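Local coordinates for chalcone-flavanone isomerase family protein (Arabidopsis thaliana, PDB 4DOO) that binds fatty acids, saturated ones by preference, in a chalcone-isomerase-like fold in the plastid, and may take part in alpha-linolenic acid metabolism, at residues Q108-N113 against L178-G183; E184-F187 against A191-D194. All coordinates share one frame; numbering follows the deposited sequence.

Contact 1. Residues Q108-N113 against L178-G183. With DAO (lauric acid), chain C.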
ATOM      1  N   GLN A 108       2.814  -2.359 -14.279  1.00 19.52           N
ATOM      2  CA  GLN A 108       3.502  -3.585 -14.661  1.00 22.12           C
ATOM      3  C   GLN A 108       4.988  -3.373 -14.396  1.00 21.78           C
ATOM      4  O   GLN A 108       5.698  -4.297 -13.997  1.00 22.13           O
ATOM      5  CB  GLN A 108       3.242  -3.914 -16.132  1.00 23.41           C
ATOM      6  CG  GLN A 108       1.910  -4.622 -16.337  1.00 26.22           C
ATOM      7  CD  GLN A 108       1.421  -4.580 -17.772  1.00 29.60           C
ATOM      8  OE1 GLN A 108       0.423  -5.211 -18.114  1.00 32.02           O
ATOM      9  NE2 GLN A 108       2.116  -3.827 -18.616  1.00 26.65           N
ATOM     10  N   GLU A 109       5.448  -2.142 -14.595  1.00 19.11           N
ATOM     11  CA  GLU A 109       6.844  -1.805 -14.355  1.00 23.56           C
ATOM     12  C   GLU A 109       7.155  -1.738 -12.856  1.00 22.74           C
ATOM     13  O   GLU A 109       8.098  -2.377 -12.385  1.00 21.61           O
ATOM     14  CB  GLU A 109       7.190  -0.459 -15.000  1.00 26.18           C
ATOM     15  CG  GLU A 109       8.686  -0.172 -15.058  1.00 31.96           C
ATOM     16  CD  GLU A 109       9.015   1.077 -15.860  1.00 35.04           C
ATOM     17  OE1 GLU A 109       8.676   2.190 -15.403  1.00 40.36           O
ATOM     18  OE2 GLU A 109       9.610   0.947 -16.954  1.00 34.58           O
ATOM     19  N   SER A 110       6.364  -0.970 -12.108  1.00 20.83           N
ATOM     20  CA  SER A 110       6.592  -0.824 -10.669  1.00 22.09           C
ATOM     21  C   SER A 110       6.446  -2.153  -9.928  1.00 21.23           C
ATOM     22  O   SER A 110       7.330  -2.554  -9.171  1.00 19.35           O
ATOM     23  CB  SER A 110       5.627   0.213 -10.079  1.00 24.52           C
ATOM     24  OG  SER A 110       4.282  -0.188 -10.242  1.00 24.43           O
ATOM     25  N   VAL A 111       5.329  -2.838 -10.145  1.00 21.20           N
ATOM     26  CA  VAL A 111       5.108  -4.121  -9.491  1.00 22.87           C
ATOM     27  C   VAL A 111       6.122  -5.130 -10.028  1.00 25.11           C
ATOM     28  O   VAL A 111       6.673  -5.932  -9.274  1.00 23.55           O
ATOM     29  CB  VAL A 111       3.673  -4.630  -9.739  1.00 22.84           C
ATOM     30  CG1 VAL A 111       3.513  -6.036  -9.178  1.00 22.67           C
ATOM     31  CG2 VAL A 111       2.669  -3.686  -9.075  1.00 19.85           C
ATOM     32  N   GLY A 112       6.374  -5.072 -11.333  1.00 24.92           N
ATOM     33  CA  GLY A 112       7.335  -5.974 -11.946  1.00 26.14           C
ATOM     34  C   GLY A 112       8.723  -5.828 -11.346  1.00 25.43           C
ATOM     35  O   GLY A 112       9.380  -6.824 -11.040  1.00 29.75           O
ATOM     36  N   ASN A 113       9.169  -4.586 -11.184  1.00 21.37           N
ATOM     37  CA  ASN A 113      10.479  -4.289 -10.604  1.00 24.25           C
ATOM     38  C   ASN A 113      10.608  -4.959  -9.239  1.00 25.61           C
ATOM     39  O   ASN A 113      11.653  -5.523  -8.903  1.00 22.16           O
ATOM     40  CB  ASN A 113      10.656  -2.763 -10.468  1.00 26.71           C
ATOM     41  CG  ASN A 113      11.899  -2.366  -9.659  1.00 32.28           C
ATOM     42  OD1 ASN A 113      11.926  -2.482  -8.427  1.00 31.10           O
ATOM     43  ND2 ASN A 113      12.930  -1.887 -10.353  1.00 31.83           N
ATOM     44  N   LEU A 178       3.113  -4.047  -1.374  1.00 19.05           N
ATOM     45  CA  LEU A 178       3.287  -3.286  -0.141  1.00 17.04           C
ATOM     46  C   LEU A 178       4.638  -2.590  -0.082  1.00 15.12           C
ATOM     47  O   LEU A 178       4.755  -1.509   0.485  1.00 16.72           O
ATOM     48  CB  LEU A 178       3.149  -4.194   1.080  1.00 20.33           C
ATOM     49  CG  LEU A 178       1.743  -4.631   1.481  1.00 24.48           C
ATOM     50  CD1 LEU A 178       1.829  -5.595   2.657  1.00 29.73           C
ATOM     51  CD2 LEU A 178       0.915  -3.405   1.853  1.00 26.93           C
ATOM     52  N   ASP A 179       5.661  -3.207  -0.668  1.00 17.20           N
ATOM     53  CA  ASP A 179       7.000  -2.620  -0.642  1.00 17.76           C
ATOM     54  C   ASP A 179       7.056  -1.272  -1.350  1.00 16.26           C
ATOM     55  O   ASP A 179       7.898  -0.434  -1.027  1.00 17.04           O
ATOM     56  CB  ASP A 179       8.026  -3.578  -1.264  1.00 21.78           C
ATOM     57  CG  ASP A 179       9.460  -3.164  -0.966  1.00 24.68           C
ATOM     58  OD1 ASP A 179      10.136  -2.621  -1.867  1.00 25.11           O
ATOM     59  OD2 ASP A 179       9.902  -3.370   0.184  1.00 22.48           O
ATOM     60  N   LEU A 180       6.161  -1.063  -2.312  1.00 15.57           N
ATOM     61  CA  LEU A 180       6.121   0.194  -3.056  1.00 15.27           C
ATOM     62  C   LEU A 180       5.705   1.356  -2.171  1.00 13.40           C
ATOM     63  O   LEU A 180       6.078   2.500  -2.418  1.00 14.86           O
ATOM     64  CB  LEU A 180       5.121   0.101  -4.217  1.00 14.31           C
ATOM     65  CG  LEU A 180       5.457  -0.859  -5.354  1.00 16.28           C
ATOM     66  CD1 LEU A 180       4.289  -0.916  -6.338  1.00 18.45           C
ATOM     67  CD2 LEU A 180       6.735  -0.390  -6.047  1.00 17.15           C
ATOM     68  N   TYR A 181       4.912   1.052  -1.150  1.00 13.95           N
ATOM     69  CA  TYR A 181       4.398   2.073  -0.249  1.00 13.44           C
ATOM     70  C   TYR A 181       5.116   2.185   1.098  1.00 15.55           C
ATOM     71  O   TYR A 181       5.291   3.288   1.619  1.00 16.80           O
ATOM     72  CB  TYR A 181       2.903   1.815  -0.013  1.00 11.92           C
ATOM     73  CG  TYR A 181       2.091   1.782  -1.296  1.00 10.62           C
ATOM     74  CD1 TYR A 181       1.699   2.963  -1.930  1.00 15.24           C
ATOM     75  CD2 TYR A 181       1.756   0.569  -1.894  1.00 13.01           C
ATOM     76  CE1 TYR A 181       0.992   2.935  -3.138  1.00 12.15           C
ATOM     77  CE2 TYR A 181       1.053   0.525  -3.098  1.00 15.80           C
ATOM     78  CZ  TYR A 181       0.676   1.709  -3.713  1.00 17.58           C
ATOM     79  OH  TYR A 181      -0.009   1.656  -4.908  1.00 16.58           O
ATOM     80  N   ILE A 182       5.541   1.055   1.650  1.00 16.46           N
ATOM     81  CA  ILE A 182       6.193   1.052   2.960  1.00 17.53           C
ATOM     82  C   ILE A 182       7.595   0.436   2.984  1.00 21.46           C
ATOM     83  O   ILE A 182       8.129   0.130   4.052  1.00 26.88           O
ATOM     84  CB  ILE A 182       5.281   0.318   3.989  1.00 16.76           C
ATOM     85  CG1 ILE A 182       3.913   0.999   4.026  1.00 18.16           C
ATOM     86  CG2 ILE A 182       5.887   0.354   5.390  1.00 23.66           C
ATOM     87  CD1 ILE A 182       3.973   2.469   4.403  1.00 21.53           C
ATOM     88  N   GLY A 183       8.204   0.283   1.813  1.00 20.11           N
ATOM     89  CA  GLY A 183       9.531  -0.303   1.740  1.00 19.50           C
ATOM     90  C   GLY A 183      10.684   0.687   1.769  1.00 20.76           C
ATOM     91  O   GLY A 183      10.501   1.873   2.052  1.00 18.76           O
TER
HETATM   92  O1  DAO C 301       2.726   2.145 -10.063  1.00 22.31           O
HETATM   93  O2  DAO C 301       1.599   3.316  -8.572  1.00 17.68           O
HETATM   94  C1  DAO C 301       1.980   2.224  -9.057  1.00 24.46           C
HETATM   95  C2  DAO C 301       1.505   0.943  -8.408  1.00 24.33           C
HETATM   96  C3  DAO C 301       0.014   0.770  -8.640  1.00 25.00           C
HETATM   97  C4  DAO C 301      -0.464  -0.610  -8.163  1.00 23.86           C
HETATM   98  C5  DAO C 301      -1.992  -0.675  -8.112  1.00 25.69           C
HETATM   99  C6  DAO C 301      -2.586  -0.947  -9.491  1.00 26.06           C
HETATM  100  C7  DAO C 301      -4.002  -0.408  -9.602  1.00 28.69           C
HETATM  101  C8  DAO C 301      -4.394  -0.265 -11.065  1.00 31.63           C
HETATM  102  C9  DAO C 301      -5.740   0.421 -11.211  1.00 34.69           C
HETATM  103  C10 DAO C 301      -6.149   0.479 -12.679  1.00 39.34           C
HETATM  104  C11 DAO C 301      -7.668   0.478 -12.816  1.00 40.17           C
HETATM  105  C12 DAO C 301      -8.076   0.754 -14.247  1.00 40.29           C

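Contact 2. Residues E184-F187 against A191-D194. With DAO (lauric acid), chain C.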
ATOM      1  N   GLU A 184      11.879   0.193   1.462  1.00 21.62           N
ATOM      2  CA  GLU A 184      13.088   1.009   1.464  1.00 21.10           C
ATOM      3  C   GLU A 184      13.060   2.186   0.489  1.00 23.44           C
ATOM      4  O   GLU A 184      13.592   3.261   0.783  1.00 21.94           O
ATOM      5  CB  GLU A 184      14.302   0.126   1.159  1.00 27.64           C
ATOM      6  CG  GLU A 184      15.636   0.842   1.247  1.00 32.88           C
ATOM      7  CD  GLU A 184      15.848   1.506   2.593  1.00 40.74           C
ATOM      8  OE1 GLU A 184      15.597   0.847   3.627  1.00 41.62           O
ATOM      9  OE2 GLU A 184      16.268   2.683   2.615  1.00 43.86           O
ATOM     10  N   GLU A 185      12.452   1.980  -0.673  1.00 21.12           N
ATOM     11  CA  GLU A 185      12.361   3.022  -1.689  1.00 22.58           C
ATOM     12  C   GLU A 185      10.884   3.224  -2.050  1.00 23.21           C
ATOM     13  O   GLU A 185      10.430   2.815  -3.117  1.00 23.85           O
ATOM     14  CB  GLU A 185      13.172   2.598  -2.915  1.00 28.67           C
ATOM     15  CG  GLU A 185      14.651   2.394  -2.605  1.00 35.02           C
ATOM     16  CD  GLU A 185      15.381   1.582  -3.659  1.00 42.06           C
ATOM     17  OE1 GLU A 185      15.023   0.401  -3.861  1.00 46.74           O
ATOM     18  OE2 GLU A 185      16.319   2.125  -4.281  1.00 44.71           O
ATOM     19  N   PRO A 186      10.124   3.873  -1.151  1.00 22.66           N
ATOM     20  CA  PRO A 186       8.693   4.158  -1.291  1.00 22.23           C
ATOM     21  C   PRO A 186       8.326   5.332  -2.190  1.00 19.71           C
ATOM     22  O   PRO A 186       9.153   6.185  -2.500  1.00 16.91           O
ATOM     23  CB  PRO A 186       8.269   4.401   0.149  1.00 21.86           C
ATOM     24  CG  PRO A 186       9.433   5.169   0.674  1.00 23.20           C
ATOM     25  CD  PRO A 186      10.620   4.375   0.145  1.00 24.68           C
ATOM     26  N   PHE A 187       7.064   5.370  -2.600  1.00 19.59           N
ATOM     27  CA  PHE A 187       6.573   6.449  -3.445  1.00 20.51           C
ATOM     28  C   PHE A 187       6.610   7.764  -2.673  1.00 20.54           C
ATOM     29  O   PHE A 187       6.834   8.830  -3.245  1.00 18.77           O
ATOM     30  CB  PHE A 187       5.127   6.178  -3.864  1.00 20.67           C
ATOM     31  CG  PHE A 187       4.980   5.118  -4.911  1.00 19.56           C
ATOM     32  CD1 PHE A 187       3.984   4.153  -4.801  1.00 26.01           C
ATOM     33  CD2 PHE A 187       5.814   5.097  -6.021  1.00 22.43           C
ATOM     34  CE1 PHE A 187       3.816   3.180  -5.784  1.00 23.54           C
ATOM     35  CE2 PHE A 187       5.655   4.131  -7.012  1.00 25.04           C
ATOM     36  CZ  PHE A 187       4.653   3.169  -6.891  1.00 23.16           C
ATOM     37  N   ALA A 191       5.163   9.517   4.008  1.00 17.94           N
ATOM     38  CA  ALA A 191       4.076   8.601   4.323  1.00 17.88           C
ATOM     39  C   ALA A 191       4.610   7.351   5.008  1.00 15.60           C
ATOM     40  O   ALA A 191       3.975   6.816   5.911  1.00 14.82           O
ATOM     41  CB  ALA A 191       3.316   8.214   3.051  1.00 17.70           C
ATOM     42  N   ARG A 192       5.773   6.880   4.573  1.00 16.71           N
ATOM     43  CA  ARG A 192       6.360   5.687   5.170  1.00 16.10           C
ATOM     44  C   ARG A 192       6.778   5.958   6.608  1.00 15.79           C
ATOM     45  O   ARG A 192       6.564   5.128   7.491  1.00 14.66           O
ATOM     46  CB  ARG A 192       7.582   5.216   4.380  1.00 13.64           C
ATOM     47  CG  ARG A 192       8.213   3.960   4.976  1.00 15.09           C
ATOM     48  CD  ARG A 192       9.582   3.687   4.393  1.00 16.94           C
ATOM     49  NE  ARG A 192      10.553   4.713   4.763  1.00 20.01           N
ATOM     50  CZ  ARG A 192      11.769   4.799   4.237  1.00 22.75           C
ATOM     51  NH1 ARG A 192      12.152   3.919   3.320  1.00 16.00           N
ATOM     52  NH2 ARG A 192      12.601   5.756   4.629  1.00 22.62           N
ATOM     53  N   GLU A 193       7.380   7.121   6.841  1.00 15.21           N
ATOM     54  CA  GLU A 193       7.826   7.475   8.180  1.00 16.13           C
ATOM     55  C   GLU A 193       6.646   7.569   9.139  1.00 17.44           C
ATOM     56  O   GLU A 193       6.723   7.096  10.275  1.00 15.50           O
ATOM     57  CB  GLU A 193       8.609   8.789   8.144  1.00 17.79           C
ATOM     58  CG  GLU A 193       9.894   8.684   7.323  1.00 22.04           C
ATOM     59  CD  GLU A 193      10.834   7.606   7.849  1.00 26.67           C
ATOM     60  OE1 GLU A 193      11.392   7.789   8.956  1.00 23.85           O
ATOM     61  OE2 GLU A 193      11.008   6.572   7.168  1.00 22.80           O
ATOM     62  N   ASP A 194       5.554   8.175   8.682  1.00 14.62           N
ATOM     63  CA  ASP A 194       4.360   8.293   9.508  1.00 14.98           C
ATOM     64  C   ASP A 194       3.804   6.904   9.782  1.00 13.68           C
ATOM     65  O   ASP A 194       3.362   6.617  10.888  1.00 13.62           O
ATOM     66  CB  ASP A 194       3.291   9.141   8.808  1.00 18.02           C
ATOM     67  CG  ASP A 194       3.633  10.619   8.796  1.00 25.29           C
ATOM     68  OD1 ASP A 194       2.924  11.395   8.113  1.00 24.08           O
ATOM     69  OD2 ASP A 194       4.609  11.005   9.478  1.00 27.15           O
TER
HETATM   70  O1  DAO C 301       2.726   2.145 -10.063  1.00 22.31           O
HETATM   71  O2  DAO C 301       1.599   3.316  -8.572  1.00 17.68           O
HETATM   72  C1  DAO C 301       1.980   2.224  -9.057  1.00 24.46           C
HETATM   73  C2  DAO C 301       1.505   0.943  -8.408  1.00 24.33           C
HETATM   74  C3  DAO C 301       0.014   0.770  -8.640  1.00 25.00           C
HETATM   75  C4  DAO C 301      -0.464  -0.610  -8.163  1.00 23.86           C
HETATM   76  C5  DAO C 301      -1.992  -0.675  -8.112  1.00 25.69           C
HETATM   77  C6  DAO C 301      -2.586  -0.947  -9.491  1.00 26.06           C
HETATM   78  C7  DAO C 301      -4.002  -0.408  -9.602  1.00 28.69           C
HETATM   79  C8  DAO C 301      -4.394  -0.265 -11.065  1.00 31.63           C
HETATM   80  C9  DAO C 301      -5.740   0.421 -11.211  1.00 34.69           C
HETATM   81  C10 DAO C 301      -6.149   0.479 -12.679  1.00 39.34           C
HETATM   82  C11 DAO C 301      -7.668   0.478 -12.816  1.00 40.17           C
HETATM   83  C12 DAO C 301      -8.076   0.754 -14.247  1.00 40.29           C
HETATM   84  O   HOH W   1      15.312   5.626   2.922  1.00 42.64           O

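Contact 1. Residues Q108-N113 against L178-G183
L180 spreads its two methyls over the turn of helix 100-118 that carries S110 and V111. One branch, CD2, lies against the backbone, 3.8 Å from S110 O. The other, L180 CD1, faces both side chains of that turn, 4.2 Å from V111 CG2 and 4.0 Å from S110 OG. The contact is thus one leucine bridging two helices, whose closest CA atoms, those of S110 and L180, are 7.7 Å apart. With CG beside its backbone N (chi1 -67°) and the chain extended beyond, L180 points from helix 171-182 toward the other helix. V111 also packs on L127 and F130 of helix 124-131, which brings a third helix to the apolar side of the joint.

The polar side belongs to the bound lauric acid. S110 OG donates a hydrogen bond to O1 of the lauric acid at 2.8 Å; chi1 of 62° puts OG between the backbone N and the carbonyl carbon, facing the carboxyl group, and the carbonyls of A106 and F107 are only weak, competing partners for its proton. R30 and Y43 complete the grip on this head group. Next to the carboxyl group, L180 CD1 approaches C2 of the lauric acid at 3.9 Å, and Y181 OH, itself hydrogen-bonded to Y43, lies 3.8 Å from C3 of the lauric acid. L180 CB lies over the rim of one face of the Y181 ring, so the two neighbours on helix 171-182 pack on each other as well as on the ligand. A polar anchor for the carboxyl group beside apolar side chains for the first chain carbons marks the fatty-acid pocket of this chalcone-isomerase-like fold.

Contact 2. Residues E184-F187 against A191-D194
P186 packs its ring against the side chain of R192, and this is the tight part of the contact. Its CG sits over one face of the guanidinium group and lies 4.0 Å from R192 CD, while P186 CD comes to 3.6 Å from R192 NH1. R192 leaves helix 189-202 with CG anti to the backbone N (chi1 -180°) and then bends at chi3 (66°), which turns the guanidinium toward the loop. There R192 NH1 meets E184 O near the guanidinium plane at 3.0 Å, in a bond that is weak because its angle is only 124°; the stronger partner of NH1 is G183 O. The arginine thereby ties the first turn of helix 189-202 to the short loop linking it to helix 171-182, beside the fatty-acid pocket. F187 turns the other way from this junction: its CZ lies 3.5 Å from O2 of the lauric acid, and its ring meets that of Y181 edge to face.

Toward solvent the fit is looser. The carboxylate of E184 does not reach the arginine directly, OE2 standing 4.4 Å from R192 NH1, and a water spans the gap by donating to E184 OE2 and accepting from R192 NH2. Across the guanidinium, NE and NH2 both bind E193 OE2, each at 3.1 Å, a side-on salt bridge onto one oxygen that limits rotation of the planar group. Were R192 an alanine, the carbonyls of G183 and E184 would probably lose this donor, P186 this packing partner, and E193 one of its cationic mates. Another such mate is R71, bound through the other carboxylate oxygen, E193 OE1.

How the contacts relate
Contacts 1 and 2 follow each other along the chain, with centres 12 Å apart: contact 1 contains the last part of helix 171-182, and contact 2 begins directly after its segment 178-183. Two hydrogen bonds fasten them together: R192 NH1 to G183 O at 2.9 Å, and the backbone bond of F187 N to L180 O at 3.0 Å. Both contacts touch the carboxyl group of the lauric acid, S110 of contact 1 binding O1 while F187 of contact 2 approaches O2. Contact 1 is buried and lines the pocket directly; contact 2 is a surface junction that reaches the ligand through F187, its arginine and glutamates facing elsewhere.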